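Local coordinates for protein putative alpha-L-fucosidase (Bacteroides thetaiotaomicron, PDB 3EYP) that probably hydrolyses alpha-L-fucosides and joins a TIM-barrel-type fucosidase domain to an F5/8 type C beta-sandwich, at residues D320-T325 / Y454-V459. Numbering follows the deposited sequence.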
ATOM      1  N   ASP A 320       0.048  15.494  -7.677  1.00 46.70           N
ATOM      2  CA  ASP A 320       0.411  16.756  -7.029  1.00 47.67           C
ATOM      3  C   ASP A 320      -0.435  17.899  -7.542  1.00 47.74           C
ATOM      4  O   ASP A 320      -1.043  18.627  -6.756  1.00 48.20           O
ATOM      5  CB  ASP A 320       1.891  17.051  -7.151  1.00 48.92           C
ATOM      6  CG  ASP A 320       2.729  16.229  -6.164  1.00 50.48           C
ATOM      7  OD1 ASP A 320       2.191  15.515  -5.275  1.00 54.69           O
ATOM      8  OD2 ASP A 320       3.953  16.304  -6.307  1.00 57.30           O
ATOM      9  N   GLU A 321      -0.568  17.987  -8.858  1.00 47.03           N
ATOM     10  CA  GLU A 321      -1.370  19.057  -9.449  1.00 48.33           C
ATOM     11  C   GLU A 321      -2.813  18.964  -9.048  1.00 48.49           C
ATOM     12  O   GLU A 321      -3.441  19.953  -8.768  1.00 48.26           O
ATOM     13  CB  GLU A 321      -1.305  19.107 -10.960  1.00 48.48           C
ATOM     14  CG  GLU A 321       0.074  19.382 -11.397  1.00 53.68           C
ATOM     15  CD  GLU A 321       0.196  19.631 -12.837  1.00 60.64           C
ATOM     16  OE1 GLU A 321      -0.797  19.278 -13.612  1.00 62.21           O
ATOM     17  OE2 GLU A 321       1.308  20.195 -13.160  1.00 63.08           O
ATOM     18  N   THR A 322      -3.333  17.753  -9.027  1.00 48.21           N
ATOM     19  CA  THR A 322      -4.735  17.537  -8.740  1.00 48.38           C
ATOM     20  C   THR A 322      -5.114  18.040  -7.348  1.00 48.81           C
ATOM     21  O   THR A 322      -6.074  18.785  -7.207  1.00 49.59           O
ATOM     22  CB  THR A 322      -5.133  16.038  -8.928  1.00 48.71           C
ATOM     23  OG1 THR A 322      -5.004  15.697 -10.306  1.00 48.09           O
ATOM     24  CG2 THR A 322      -6.602  15.798  -8.466  1.00 47.26           C
ATOM     25  N   PHE A 323      -4.337  17.647  -6.333  1.00 49.18           N
ATOM     26  CA  PHE A 323      -4.677  17.882  -4.916  1.00 49.51           C
ATOM     27  C   PHE A 323      -4.014  19.146  -4.311  1.00 50.87           C
ATOM     28  O   PHE A 323      -4.164  19.452  -3.144  1.00 51.10           O
ATOM     29  CB  PHE A 323      -4.436  16.613  -4.084  1.00 49.01           C
ATOM     30  CG  PHE A 323      -5.277  15.436  -4.561  1.00 49.61           C
ATOM     31  CD1 PHE A 323      -6.636  15.378  -4.269  1.00 46.00           C
ATOM     32  CD2 PHE A 323      -4.726  14.432  -5.366  1.00 49.65           C
ATOM     33  CE1 PHE A 323      -7.422  14.314  -4.710  1.00 46.11           C
ATOM     34  CE2 PHE A 323      -5.523  13.352  -5.821  1.00 49.12           C
ATOM     35  CZ  PHE A 323      -6.842  13.292  -5.500  1.00 47.97           C
ATOM     36  N   SER A 324      -3.356  19.907  -5.164  1.00 52.60           N
ATOM     37  CA  SER A 324      -2.657  21.108  -4.722  1.00 54.01           C
ATOM     38  C   SER A 324      -3.657  22.173  -4.297  1.00 53.79           C
ATOM     39  O   SER A 324      -3.428  22.918  -3.366  1.00 56.36           O
ATOM     40  CB  SER A 324      -1.736  21.681  -5.802  1.00 54.09           C
ATOM     41  OG  SER A 324      -2.480  22.050  -6.962  1.00 56.51           O
ATOM     42  N   THR A 325      -4.791  22.213  -4.942  1.00 53.73           N
ATOM     43  CA  THR A 325      -5.753  23.267  -4.665  1.00 53.90           C
ATOM     44  C   THR A 325      -7.121  22.720  -4.299  1.00 52.86           C
ATOM     45  O   THR A 325      -7.877  22.284  -5.163  1.00 52.68           O
ATOM     46  CB  THR A 325      -5.833  24.259  -5.857  1.00 54.46           C
ATOM     47  OG1 THR A 325      -4.509  24.763  -6.122  1.00 59.26           O
ATOM     48  CG2 THR A 325      -6.763  25.444  -5.555  1.00 56.04           C
ATOM     49  N   TYR A 454     -11.704  19.057  -6.122  1.00 46.27           N
ATOM     50  CA  TYR A 454     -10.515  19.317  -6.915  1.00 46.33           C
ATOM     51  C   TYR A 454     -10.780  19.166  -8.402  1.00 47.05           C
ATOM     52  O   TYR A 454     -11.792  18.609  -8.866  1.00 45.72           O
ATOM     53  CB  TYR A 454      -9.385  18.359  -6.491  1.00 46.91           C
ATOM     54  CG  TYR A 454      -9.205  18.195  -4.975  1.00 46.60           C
ATOM     55  CD1 TYR A 454      -8.293  18.981  -4.287  1.00 47.51           C
ATOM     56  CD2 TYR A 454      -9.935  17.253  -4.252  1.00 45.66           C
ATOM     57  CE1 TYR A 454      -8.116  18.885  -2.901  1.00 47.77           C
ATOM     58  CE2 TYR A 454      -9.792  17.140  -2.859  1.00 45.62           C
ATOM     59  CZ  TYR A 454      -8.871  17.958  -2.185  1.00 45.21           C
ATOM     60  OH  TYR A 454      -8.675  17.859  -0.829  1.00 45.20           O
ATOM     61  N   LYS A 455      -9.822  19.670  -9.158  1.00 47.03           N
ATOM     62  CA  LYS A 455      -9.879  19.525 -10.581  1.00 48.49           C
ATOM     63  C   LYS A 455      -8.678  18.644 -11.001  1.00 48.15           C
ATOM     64  O   LYS A 455      -7.513  18.935 -10.683  1.00 48.02           O
ATOM     65  CB  LYS A 455      -9.863  20.911 -11.261  1.00 48.67           C
ATOM     66  CG  LYS A 455      -9.842  20.870 -12.774  1.00 51.84           C
ATOM     67  CD  LYS A 455     -10.990  20.192 -13.419  1.00 56.76           C
ATOM     68  CE  LYS A 455     -10.594  19.674 -14.834  1.00 60.48           C
ATOM     69  NZ  LYS A 455      -9.928  18.261 -14.843  1.00 57.72           N
ATOM     70  N   GLN A 456      -9.001  17.552 -11.674  1.00 47.72           N
ATOM     71  CA  GLN A 456      -7.987  16.539 -12.015  1.00 46.98           C
ATOM     72  C   GLN A 456      -6.999  17.140 -12.993  1.00 47.08           C
ATOM     73  O   GLN A 456      -7.386  17.866 -13.896  1.00 45.41           O
ATOM     74  CB  GLN A 456      -8.605  15.282 -12.616  1.00 46.72           C
ATOM     75  CG  GLN A 456      -9.350  14.441 -11.651  1.00 47.89           C
ATOM     76  CD  GLN A 456     -10.023  13.297 -12.294  1.00 48.52           C
ATOM     77  OE1 GLN A 456      -9.359  12.442 -12.907  1.00 50.62           O
ATOM     78  NE2 GLN A 456     -11.363  13.227 -12.164  1.00 46.10           N
ATOM     79  N   SER A 457      -5.736  16.801 -12.792  1.00 47.15           N
ATOM     80  CA  SER A 457      -4.622  17.314 -13.605  1.00 48.68           C
ATOM     81  C   SER A 457      -4.789  16.978 -15.063  1.00 49.95           C
ATOM     82  O   SER A 457      -5.311  15.922 -15.426  1.00 48.56           O
ATOM     83  CB  SER A 457      -3.241  16.800 -13.108  1.00 49.21           C
ATOM     84  OG  SER A 457      -2.213  17.021 -14.067  1.00 50.27           O
ATOM     85  N   PRO A 458      -4.324  17.879 -15.929  1.00 50.62           N
ATOM     86  CA  PRO A 458      -4.339  17.530 -17.340  1.00 51.53           C
ATOM     87  C   PRO A 458      -3.465  16.339 -17.655  1.00 51.95           C
ATOM     88  O   PRO A 458      -3.637  15.665 -18.647  1.00 51.87           O
ATOM     89  CB  PRO A 458      -3.769  18.784 -17.992  1.00 52.08           C
ATOM     90  CG  PRO A 458      -4.107  19.847 -17.043  1.00 51.77           C
ATOM     91  CD  PRO A 458      -3.946  19.275 -15.713  1.00 51.41           C
ATOM     92  N   VAL A 459      -2.518  16.087 -16.773  1.00 52.53           N
ATOM     93  CA  VAL A 459      -1.647  14.932 -16.931  1.00 52.68           C
ATOM     94  C   VAL A 459      -2.477  13.709 -17.144  1.00 52.67           C
ATOM     95  O   VAL A 459      -2.093  12.835 -17.854  1.00 54.97           O
ATOM     96  CB  VAL A 459      -0.727  14.683 -15.693  1.00 52.97           C
ATOM     97  CG1 VAL A 459      -0.026  13.288 -15.847  1.00 51.39           C
ATOM     98  CG2 VAL A 459       0.302  15.833 -15.544  1.00 50.04           C
TER
HETATM   99  O   HOH W   1      -7.742  21.248  -7.805  1.00 60.58           O
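A helix-to-C-terminal-tail contact joins the last turn of helix 306-323 to the segment that leaves strand 447-454 of the beta-sandwich. The aromatic half is a T-shaped pair: the Phe323 edge points at the Tyr454 face, with centroids 5.0 Å apart and planes at 67°. Phe323 CD1 stands over the centre of the tyrosine ring, while Thr322 CG2 lies 3.7 Å above one face of the phenylalanine. Met382 touches the side chains of both Phe323 and Tyr454. An alanine in place of Tyr454 would probably loosen the helix end against the sandwich, since the face that receives Phe323 would be gone. In the polar half, Ser457 N donates to Thr322 OG1, 2.8 Å long with an N-H...O angle of 155°. Ser457 OG, anti to its backbone N, donates to Glu321 OE1 at 2.7 Å from above the carboxylate plane. One water donates to Thr322 O (3.0 Å) and Thr325 O (2.8 Å) and accepts from Lys455 N (2.9 Å). Each hydroxyl takes a tail N-H, Ser457 OG that of Val459 in an ST turn, and bonds a helix oxygen, Gly318 O for Thr322 OG1; with OE2 held by Gln317 NE2, the two donors would probably favour an ionised Glu321.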